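Local atomic coordinates of transcription termination factor FttA (Pyrococcus horikoshii, PDB entry 3AF6), a protein that probably terminates transcription by cutting nascent RNA at the exit channel of RNA polymerase and degrading the released RNA, using two zinc ions. Residues T365-F370 with V390-Y395; K369-R374 with R597-N602; L386-M391 with R613-H618. One frame throughout, in Å; residues are numbered along the deposited sequence.

Contact 1. Residues T365-F370 with V390-Y395. With ZN (zinc ion), chain J.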
loop_
_atom_site.group_PDB
_atom_site.type_symbol
_atom_site.label_atom_id
_atom_site.label_comp_id
_atom_site.label_asym_id
_atom_site.label_seq_id
_atom_site.Cartn_x
_atom_site.Cartn_y
_atom_site.Cartn_z
ATOM N N THR A 365 -0.978 -7.009 -11.831
ATOM C CA THR A 365 -0.363 -7.634 -10.693
ATOM C C THR A 365 0.418 -6.803 -9.670
ATOM O O THR A 365 0.402 -7.117 -8.475
ATOM C CB THR A 365 0.511 -8.747 -11.219
ATOM O OG1 THR A 365 0.076 -9.979 -10.655
ATOM C CG2 THR A 365 1.940 -8.506 -10.907
ATOM N N GLY A 366 1.087 -5.742 -10.109
ATOM C CA GLY A 366 1.889 -4.981 -9.171
ATOM C C GLY A 366 2.961 -5.975 -8.744
ATOM O O GLY A 366 3.371 -6.828 -9.532
ATOM N N ASP A 367 3.442 -5.890 -7.515
ATOM C CA ASP A 367 4.429 -6.865 -7.087
ATOM C C ASP A 367 3.639 -7.911 -6.324
ATOM O O ASP A 367 2.718 -7.570 -5.570
ATOM C CB ASP A 367 5.474 -6.214 -6.187
ATOM C CG ASP A 367 6.494 -5.411 -6.967
ATOM O OD1 ASP A 367 7.123 -4.526 -6.365
ATOM O OD2 ASP A 367 6.679 -5.667 -8.174
ATOM N N PHE A 368 3.974 -9.181 -6.535
ATOM C CA PHE A 368 3.266 -10.249 -5.849
ATOM C C PHE A 368 4.133 -11.440 -5.509
ATOM O O PHE A 368 5.191 -11.654 -6.088
ATOM C CB PHE A 368 2.051 -10.720 -6.666
ATOM C CG PHE A 368 2.397 -11.580 -7.859
ATOM C CD1 PHE A 368 2.848 -11.004 -9.050
ATOM C CD2 PHE A 368 2.227 -12.971 -7.802
ATOM C CE1 PHE A 368 3.115 -11.785 -10.163
ATOM C CE2 PHE A 368 2.494 -13.769 -8.918
ATOM C CZ PHE A 368 2.937 -13.175 -10.103
ATOM N N LYS A 369 3.660 -12.213 -4.548
ATOM C CA LYS A 369 4.358 -13.404 -4.090
ATOM C C LYS A 369 3.314 -14.528 -4.213
ATOM O O LYS A 369 2.148 -14.331 -3.869
ATOM C CB LYS A 369 4.812 -13.182 -2.636
ATOM C CG LYS A 369 5.734 -14.246 -2.059
ATOM C CD LYS A 369 7.099 -14.303 -2.731
ATOM C CE LYS A 369 7.854 -15.547 -2.256
ATOM N NZ LYS A 369 9.251 -15.639 -2.745
ATOM N N PHE A 370 3.706 -15.694 -4.719
ATOM C CA PHE A 370 2.714 -16.761 -4.875
ATOM C C PHE A 370 2.931 -18.023 -4.027
ATOM O O PHE A 370 2.672 -19.142 -4.468
ATOM C CB PHE A 370 2.565 -17.123 -6.358
ATOM C CG PHE A 370 1.246 -17.775 -6.700
ATOM C CD1 PHE A 370 0.053 -17.299 -6.147
ATOM C CD2 PHE A 370 1.195 -18.854 -7.592
ATOM C CE1 PHE A 370 -1.171 -17.884 -6.475
ATOM C CE2 PHE A 370 -0.018 -19.448 -7.926
ATOM C CZ PHE A 370 -1.211 -18.963 -7.368
ATOM N N VAL A 390 -1.459 -8.298 -16.732
ATOM C CA VAL A 390 -0.200 -7.547 -16.760
ATOM C C VAL A 390 0.482 -8.010 -15.487
ATOM O O VAL A 390 -0.062 -7.800 -14.406
ATOM C CB VAL A 390 -0.430 -6.008 -16.675
ATOM C CG1 VAL A 390 0.894 -5.281 -16.789
ATOM C CG2 VAL A 390 -1.390 -5.554 -17.766
ATOM N N MET A 391 1.650 -8.641 -15.607
ATOM C CA MET A 391 2.345 -9.160 -14.430
ATOM C C MET A 391 3.793 -8.702 -14.292
ATOM O O MET A 391 4.444 -8.375 -15.280
ATOM C CB MET A 391 2.289 -10.698 -14.432
ATOM C CG MET A 391 3.135 -11.370 -15.518
ATOM S SD MET A 391 2.938 -13.182 -15.612
ATOM C CE MET A 391 3.363 -13.682 -13.948
ATOM N N GLU A 392 4.303 -8.694 -13.061
ATOM C CA GLU A 392 5.676 -8.278 -12.814
ATOM C C GLU A 392 6.683 -9.351 -13.264
ATOM O O GLU A 392 6.315 -10.502 -13.479
ATOM C CB GLU A 392 5.866 -7.940 -11.333
ATOM C CG GLU A 392 5.788 -9.116 -10.389
ATOM C CD GLU A 392 6.881 -9.078 -9.322
ATOM O OE1 GLU A 392 8.068 -9.161 -9.695
ATOM O OE2 GLU A 392 6.555 -8.970 -8.115
ATOM N N SER A 393 7.948 -8.967 -13.414
ATOM C CA SER A 393 8.981 -9.895 -13.862
ATOM C C SER A 393 10.309 -9.719 -13.129
ATOM O O SER A 393 11.359 -10.068 -13.668
ATOM C CB SER A 393 9.245 -9.706 -15.360
ATOM O OG SER A 393 8.050 -9.426 -16.072
ATOM N N THR A 394 10.278 -9.179 -11.918
ATOM C CA THR A 394 11.507 -8.968 -11.167
ATOM C C THR A 394 12.430 -10.188 -11.223
ATOM O O THR A 394 13.646 -10.048 -11.348
ATOM C CB THR A 394 11.223 -8.646 -9.696
ATOM O OG1 THR A 394 10.150 -7.705 -9.604
ATOM C CG2 THR A 394 12.456 -8.036 -9.054
ATOM N N TYR A 395 11.864 -11.385 -11.119
ATOM C CA TYR A 395 12.677 -12.595 -11.180
ATOM C C TYR A 395 12.227 -13.431 -12.380
ATOM O O TYR A 395 12.192 -14.665 -12.328
ATOM C CB TYR A 395 12.549 -13.390 -9.879
ATOM C CG TYR A 395 13.272 -12.755 -8.708
ATOM C CD1 TYR A 395 12.771 -11.612 -8.087
ATOM C CD2 TYR A 395 14.490 -13.271 -8.247
ATOM C CE1 TYR A 395 13.466 -10.999 -7.038
ATOM C CE2 TYR A 395 15.190 -12.666 -7.211
ATOM C CZ TYR A 395 14.676 -11.531 -6.610
ATOM O OH TYR A 395 15.369 -10.916 -5.587
HETATM ZN ZN ZN J . 8.109 -2.392 -7.297
#
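Glu392 reaches across to the loop 365-370 and meets Asp367 and Phe368 there. Its CG sits between the backbone N and the carbonyl carbon (chi1 68°), and a bend at chi2 then brings the carboxylate up to the backbone of Asp367 and Phe368. OE2 accepts the backbone N-H of Phe368 on its anti lone pair, N to OE2 3.0 Å, while OE1 takes both the hydroxyl and the backbone N-H of Thr394. His594 ND1 also bonds to OE2, so both oxygens of this buried acid are engaged. The side chains of Glu392 and Asp367 cross at about a right angle, with carboxylate planes 49° apart. Asp367 OD2 lies 3.3 Å from Glu392 OE2, a close pair of acceptors with no bond between them. The other Asp367 oxygen, OD1, binds a zinc ion at 2.5 Å, which Asp260, His261 and His618 also bind; Asp367 is also a ligand of the other zinc ion. Glu392, followed by Ser393 and Thr394, probably corresponds to the motif A acid of the beta-CASP nucleases, and its bond to Phe368 N ties it to the metal-binding loop. The Phe368 ring stands nearly perpendicular to the Glu392 carboxylate, planes 85° apart, and its CD1 packs obliquely on Glu392 CG at 3.7 Å. Met391 CE comes to the ring edge, 3.9 Å from Phe368 CZ. At the start of the loop, Thr365 N bonds to Val390 O (2.8 Å), and Thr365 CG2 rests on Met391 CA at 3.6 Å. Strand 388-392 lies between strands 360-364 and 613-617 of the same sheet; Phe368 packs against Leu600 of helix 597-606, while Met391 touches Val604 of that helix and Ile631 of helix 621-635.

Contact 2. Residues K369-R374 with R597-N602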
loop_
_atom_site.group_PDB
_atom_site.type_symbol
_atom_site.label_atom_id
_atom_site.label_comp_id
_atom_site.label_asym_id
_atom_site.label_seq_id
_atom_site.Cartn_x
_atom_site.Cartn_y
_atom_site.Cartn_z
ATOM N N LYS A 369 3.660 -12.213 -4.548
ATOM C CA LYS A 369 4.358 -13.404 -4.090
ATOM C C LYS A 369 3.314 -14.528 -4.213
ATOM O O LYS A 369 2.148 -14.331 -3.869
ATOM C CB LYS A 369 4.812 -13.182 -2.636
ATOM C CG LYS A 369 5.734 -14.246 -2.059
ATOM C CD LYS A 369 7.099 -14.303 -2.731
ATOM C CE LYS A 369 7.854 -15.547 -2.256
ATOM N NZ LYS A 369 9.251 -15.639 -2.745
ATOM N N PHE A 370 3.706 -15.694 -4.719
ATOM C CA PHE A 370 2.714 -16.761 -4.875
ATOM C C PHE A 370 2.931 -18.023 -4.027
ATOM O O PHE A 370 2.672 -19.142 -4.468
ATOM C CB PHE A 370 2.565 -17.123 -6.358
ATOM C CG PHE A 370 1.246 -17.775 -6.700
ATOM C CD1 PHE A 370 0.053 -17.299 -6.147
ATOM C CD2 PHE A 370 1.195 -18.854 -7.592
ATOM C CE1 PHE A 370 -1.171 -17.884 -6.475
ATOM C CE2 PHE A 370 -0.018 -19.448 -7.926
ATOM C CZ PHE A 370 -1.211 -18.963 -7.368
ATOM N N ILE A 371 3.437 -17.818 -2.815
ATOM C CA ILE A 371 3.636 -18.877 -1.836
ATOM C C ILE A 371 3.438 -18.153 -0.512
ATOM O O ILE A 371 3.479 -16.925 -0.467
ATOM C CB ILE A 371 5.057 -19.514 -1.867
ATOM C CG1 ILE A 371 6.119 -18.466 -1.522
ATOM C CG2 ILE A 371 5.289 -20.196 -3.210
ATOM C CD1 ILE A 371 7.552 -19.013 -1.521
ATOM N N PRO A 372 3.206 -18.897 0.581
ATOM C CA PRO A 372 3.009 -18.213 1.863
ATOM C C PRO A 372 4.281 -17.593 2.421
ATOM O O PRO A 372 5.390 -17.942 2.017
ATOM C CB PRO A 372 2.488 -19.322 2.770
ATOM C CG PRO A 372 1.867 -20.290 1.814
ATOM C CD PRO A 372 2.868 -20.323 0.703
ATOM N N THR A 373 4.099 -16.653 3.339
ATOM C CA THR A 373 5.213 -15.999 4.020
ATOM C C THR A 373 4.701 -15.747 5.429
ATOM O O THR A 373 3.517 -15.933 5.704
ATOM C CB THR A 373 5.621 -14.637 3.370
ATOM O OG1 THR A 373 4.472 -13.776 3.287
ATOM C CG2 THR A 373 6.234 -14.852 1.989
ATOM N N ARG A 374 5.589 -15.318 6.314
ATOM C CA ARG A 374 5.222 -15.062 7.697
ATOM C C ARG A 374 4.059 -14.091 7.831
ATOM O O ARG A 374 3.156 -14.290 8.637
ATOM C CB ARG A 374 6.424 -14.502 8.438
ATOM C CG ARG A 374 7.603 -15.442 8.517
ATOM C CD ARG A 374 7.477 -16.321 9.745
ATOM N NE ARG A 374 8.747 -16.926 10.137
ATOM C CZ ARG A 374 9.022 -17.321 11.375
ATOM N NH1 ARG A 374 8.118 -17.171 12.339
ATOM N NH2 ARG A 374 10.197 -17.875 11.645
ATOM N N ARG A 597 11.195 -17.048 -10.335
ATOM C CA ARG A 597 10.888 -17.600 -11.654
ATOM C C ARG A 597 9.819 -18.680 -11.599
ATOM O O ARG A 597 8.782 -18.567 -12.259
ATOM C CB ARG A 597 12.166 -18.143 -12.323
ATOM C CG ARG A 597 11.940 -19.066 -13.543
ATOM C CD ARG A 597 10.980 -18.468 -14.561
ATOM N NE ARG A 597 11.631 -18.133 -15.825
ATOM C CZ ARG A 597 11.553 -18.861 -16.939
ATOM N NH1 ARG A 597 12.180 -18.465 -18.034
ATOM N NH2 ARG A 597 10.842 -19.979 -16.968
ATOM N N ARG A 598 10.066 -19.720 -10.807
ATOM C CA ARG A 598 9.125 -20.822 -10.664
ATOM C C ARG A 598 7.731 -20.332 -10.232
ATOM O O ARG A 598 6.720 -20.767 -10.775
ATOM C CB ARG A 598 9.678 -21.824 -9.644
ATOM C CG ARG A 598 8.868 -23.095 -9.448
ATOM C CD ARG A 598 9.501 -23.921 -8.325
ATOM N NE ARG A 598 8.864 -25.224 -8.090
ATOM C CZ ARG A 598 7.581 -25.406 -7.764
ATOM N NH1 ARG A 598 6.758 -24.366 -7.633
ATOM N NH2 ARG A 598 7.127 -26.638 -7.540
ATOM N N GLU A 599 7.684 -19.426 -9.260
ATOM C CA GLU A 599 6.412 -18.907 -8.779
ATOM C C GLU A 599 5.657 -18.156 -9.858
ATOM O O GLU A 599 4.435 -18.281 -9.968
ATOM C CB GLU A 599 6.615 -17.957 -7.592
ATOM C CG GLU A 599 7.205 -18.577 -6.366
ATOM C CD GLU A 599 7.270 -17.591 -5.220
ATOM O OE1 GLU A 599 6.200 -17.066 -4.819
ATOM O OE2 GLU A 599 8.390 -17.341 -4.720
ATOM N N LEU A 600 6.376 -17.351 -10.639
ATOM C CA LEU A 600 5.728 -16.586 -11.691
ATOM C C LEU A 600 5.113 -17.537 -12.713
ATOM O O LEU A 600 3.951 -17.393 -13.078
ATOM C CB LEU A 600 6.725 -15.634 -12.368
ATOM C CG LEU A 600 7.344 -14.494 -11.532
ATOM C CD1 LEU A 600 8.472 -13.866 -12.334
ATOM C CD2 LEU A 600 6.306 -13.440 -11.148
ATOM N N MET A 601 5.880 -18.522 -13.163
ATOM C CA MET A 601 5.354 -19.461 -14.138
ATOM C C MET A 601 4.158 -20.172 -13.534
ATOM O O MET A 601 3.113 -20.319 -14.179
ATOM C CB MET A 601 6.419 -20.479 -14.545
ATOM C CG MET A 601 7.569 -19.912 -15.387
ATOM S SD MET A 601 7.123 -19.308 -17.064
ATOM C CE MET A 601 7.001 -20.841 -17.987
ATOM N N ASN A 602 4.298 -20.590 -12.283
ATOM C CA ASN A 602 3.222 -21.301 -11.606
ATOM C C ASN A 602 1.978 -20.438 -11.436
ATOM O O ASN A 602 0.866 -20.953 -11.375
ATOM C CB ASN A 602 3.698 -21.810 -10.245
ATOM C CG ASN A 602 2.614 -22.553 -9.491
ATOM O OD1 ASN A 602 2.369 -22.285 -8.317
ATOM N ND2 ASN A 602 1.958 -23.489 -10.161
#
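Phe370, in an irregular stretch of chain, comes closest to helix 597-606 at Glu599, CA to CA 5.8 Å, and backbone N-H and side chains there converge on one carboxylate. Glu599 runs out from the helix extended beyond CG (chi2 -176°), which carries the carboxylate out to the loop, where its two oxygens take different partners. OE1 is met nearly along its C-O axis by the backbone N of Phe370 at 2.8 Å, with an N-H...O angle of 144°. OE2 offers its syn lone pair to Lys369 NZ, 2.7 Å away, in a salt bridge; Lys369 points away at CB and returns through a bend at chi2 (66°). Its NZ has a second acceptor in the backbone O of His594. The bridge thus joins the N-terminal part of the metallo-beta-lactamase domain to the C-terminal part, which the chain re-enters after the beta-CASP insertion. Ile371 crosses Glu599 at about a right angle, with its CG1 at 3.6 Å from Glu599 OE1 and CD1 at 3.7 Å from Glu599 OE2, so aliphatic carbons border the charged pair. The Phe370 ring lies obliquely beside Asn602, one turn further along the helix, and makes an edge-to-face contact with Tyr603.

Contact 3. Residues L386-M391 with R613-H618. With ZN (zinc ion), chain J.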
loop_
_atom_site.group_PDB
_atom_site.type_symbol
_atom_site.label_atom_id
_atom_site.label_comp_id
_atom_site.label_asym_id
_atom_site.label_seq_id
_atom_site.Cartn_x
_atom_site.Cartn_y
_atom_site.Cartn_z
ATOM N N LEU A 386 -11.210 -12.623 -16.883
ATOM C CA LEU A 386 -9.840 -12.182 -17.065
ATOM C C LEU A 386 -9.296 -12.412 -18.457
ATOM O O LEU A 386 -8.795 -13.495 -18.741
ATOM C CB LEU A 386 -8.924 -12.897 -16.064
ATOM C CG LEU A 386 -7.426 -12.555 -16.123
ATOM C CD1 LEU A 386 -7.221 -11.054 -15.921
ATOM C CD2 LEU A 386 -6.680 -13.340 -15.053
ATOM N N GLU A 387 -9.371 -11.398 -19.315
ATOM C CA GLU A 387 -8.843 -11.528 -20.672
ATOM C C GLU A 387 -7.374 -11.144 -20.755
ATOM O O GLU A 387 -6.599 -11.826 -21.426
ATOM C CB GLU A 387 -9.626 -10.667 -21.660
ATOM C CG GLU A 387 -10.959 -11.252 -22.063
ATOM C CD GLU A 387 -11.951 -11.280 -20.924
ATOM O OE1 GLU A 387 -12.626 -12.322 -20.765
ATOM O OE2 GLU A 387 -12.066 -10.263 -20.198
ATOM N N THR A 388 -6.989 -10.063 -20.071
ATOM C CA THR A 388 -5.604 -9.586 -20.097
ATOM C C THR A 388 -4.922 -9.493 -18.717
ATOM O O THR A 388 -5.437 -8.857 -17.781
ATOM C CB THR A 388 -5.504 -8.185 -20.770
ATOM O OG1 THR A 388 -6.087 -8.231 -22.075
ATOM C CG2 THR A 388 -4.041 -7.745 -20.894
ATOM N N LEU A 389 -3.744 -10.102 -18.616
ATOM C CA LEU A 389 -2.982 -10.081 -17.378
ATOM C C LEU A 389 -1.649 -9.349 -17.521
ATOM O O LEU A 389 -0.809 -9.731 -18.333
ATOM C CB LEU A 389 -2.710 -11.505 -16.887
ATOM C CG LEU A 389 -1.889 -11.548 -15.591
ATOM C CD1 LEU A 389 -2.683 -10.845 -14.503
ATOM C CD2 LEU A 389 -1.576 -12.988 -15.178
ATOM N N VAL A 390 -1.459 -8.298 -16.732
ATOM C CA VAL A 390 -0.200 -7.547 -16.760
ATOM C C VAL A 390 0.482 -8.010 -15.487
ATOM O O VAL A 390 -0.062 -7.800 -14.406
ATOM C CB VAL A 390 -0.430 -6.008 -16.675
ATOM C CG1 VAL A 390 0.894 -5.281 -16.789
ATOM C CG2 VAL A 390 -1.390 -5.554 -17.766
ATOM N N MET A 391 1.650 -8.641 -15.607
ATOM C CA MET A 391 2.345 -9.160 -14.430
ATOM C C MET A 391 3.793 -8.702 -14.292
ATOM O O MET A 391 4.444 -8.375 -15.280
ATOM C CB MET A 391 2.289 -10.698 -14.432
ATOM C CG MET A 391 3.135 -11.370 -15.518
ATOM S SD MET A 391 2.938 -13.182 -15.612
ATOM C CE MET A 391 3.363 -13.682 -13.948
ATOM N N ARG A 613 -4.167 -12.883 -23.269
ATOM C CA ARG A 613 -2.823 -12.371 -23.453
ATOM C C ARG A 613 -2.211 -11.918 -22.136
ATOM O O ARG A 613 -2.896 -11.401 -21.250
ATOM C CB ARG A 613 -2.813 -11.223 -24.478
ATOM C CG ARG A 613 -3.521 -9.940 -24.051
ATOM C CD ARG A 613 -4.344 -9.320 -25.199
ATOM N NE ARG A 613 -3.655 -8.267 -25.958
ATOM C CZ ARG A 613 -2.617 -8.451 -26.774
ATOM N NH1 ARG A 613 -2.106 -9.661 -26.966
ATOM N NH2 ARG A 613 -2.089 -7.418 -27.415
ATOM N N ILE A 614 -0.912 -12.144 -22.007
ATOM C CA ILE A 614 -0.187 -11.742 -20.817
ATOM C C ILE A 614 0.884 -10.716 -21.205
ATOM O O ILE A 614 1.576 -10.864 -22.207
ATOM C CB ILE A 614 0.454 -12.966 -20.130
ATOM C CG1 ILE A 614 -0.655 -13.872 -19.580
ATOM C CG2 ILE A 614 1.401 -12.518 -19.019
ATOM C CD1 ILE A 614 -0.157 -15.198 -18.978
ATOM N N ILE A 615 0.990 -9.657 -20.420
ATOM C CA ILE A 615 1.973 -8.618 -20.686
ATOM C C ILE A 615 2.921 -8.565 -19.494
ATOM O O ILE A 615 2.516 -8.252 -18.374
ATOM C CB ILE A 615 1.276 -7.244 -20.887
ATOM C CG1 ILE A 615 0.298 -7.337 -22.065
ATOM C CG2 ILE A 615 2.303 -6.161 -21.148
ATOM C CD1 ILE A 615 -0.598 -6.124 -22.219
ATOM N N THR A 616 4.182 -8.904 -19.737
ATOM C CA THR A 616 5.177 -8.901 -18.682
ATOM C C THR A 616 5.863 -7.543 -18.559
ATOM O O THR A 616 6.301 -6.951 -19.550
ATOM C CB THR A 616 6.230 -9.977 -18.936
ATOM O OG1 THR A 616 6.849 -9.740 -20.200
ATOM C CG2 THR A 616 5.584 -11.348 -18.943
ATOM N N VAL A 617 5.959 -7.067 -17.321
ATOM C CA VAL A 617 6.569 -5.782 -17.028
ATOM C C VAL A 617 7.341 -5.846 -15.721
ATOM O O VAL A 617 7.524 -6.919 -15.149
ATOM C CB VAL A 617 5.492 -4.681 -16.883
ATOM C CG1 VAL A 617 4.685 -4.564 -18.167
ATOM C CG2 VAL A 617 4.579 -4.998 -15.699
ATOM N N HIS A 618 7.798 -4.679 -15.266
ATOM C CA HIS A 618 8.521 -4.546 -14.000
ATOM C C HIS A 618 9.634 -5.587 -13.821
ATOM O O HIS A 618 9.549 -6.469 -12.975
ATOM C CB HIS A 618 7.511 -4.641 -12.853
ATOM C CG HIS A 618 8.060 -4.255 -11.515
ATOM N ND1 HIS A 618 9.021 -4.995 -10.860
ATOM C CD2 HIS A 618 7.753 -3.226 -10.690
ATOM C CE1 HIS A 618 9.282 -4.441 -9.690
ATOM N NE2 HIS A 618 8.525 -3.367 -9.562
HETATM ZN ZN ZN J . 8.109 -2.392 -7.297
#
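Ile614 and Leu389 are paired in two parallel strands, 388-391 and 613-617, whose axes approach to 4.6 Å at an angle of 15°. From its CB, which lies 3.9 Å from Leu389 O, the Ile614 side chain divides. CG2, anti to the backbone N, lies nearest Leu389 O and also touches Met391 SD at 3.8 Å. CG1 takes the place beside the backbone N (chi1 -67°) and packs on Leu389 CB at 4.1 Å. The tip CD1 continues anti, and its closest neighbour in the partner segment is Leu389 CD2, at a longer 4.6 Å. Beyond that face, Val604 of helix 597-606 and Ile631 of helix 621-635 cover the isoleucine. Five backbone bonds fix the register in the parallel pattern: Leu389 and Met391 each give their N-H to one residue and their carbonyl to the residue two further on, so Leu389 links Arg613 with Ile615 and Met391 links Ile615 with Val617. Arg613 N bonds in turn to Glu387 O. This pairing carries the sheet of the metallo-beta-lactamase fold from its N-terminal into its C-terminal part: strand 613-617 lies beside strand 388-392, with strand 638-640 beyond it at the edge. On the sheet face opposite Ile614, Thr388 and Arg613 run side by side; Thr388 OG1 touches Arg613 CG at 3.7 Å but makes its hydrogen bond to His360. Farther along, Val390 CG1 meets Val617 CG2 at 3.9 Å. Beyond Val617 comes His618, whose NE2 binds the zinc ion at 2.5 Å. The imidazole also lies near that of His261, a fellow ligand, with the rings close to parallel.

In the fold
The centre of contact 1 is about 9 Å from that of contact 2 and about 10 Å from that of contact 3; the centres of contacts 2 and 3 are about 17 Å apart. Contact 1 therefore links the other two, sharing Lys369 and Phe370 with one and Val390 and Met391 with the other. Along the chain come the loop after strand 360-364, then strand 388-392, and, some 200 residues later, helix 597-606 followed by strand 613-617. The beta-CASP region occupies the gap. Contacts 2 and 3 both join the two parts of the metallo-beta-lactamase domain, and the strand of contact 3 leads to His618, which binds the same zinc ion as Asp367 of contact 1.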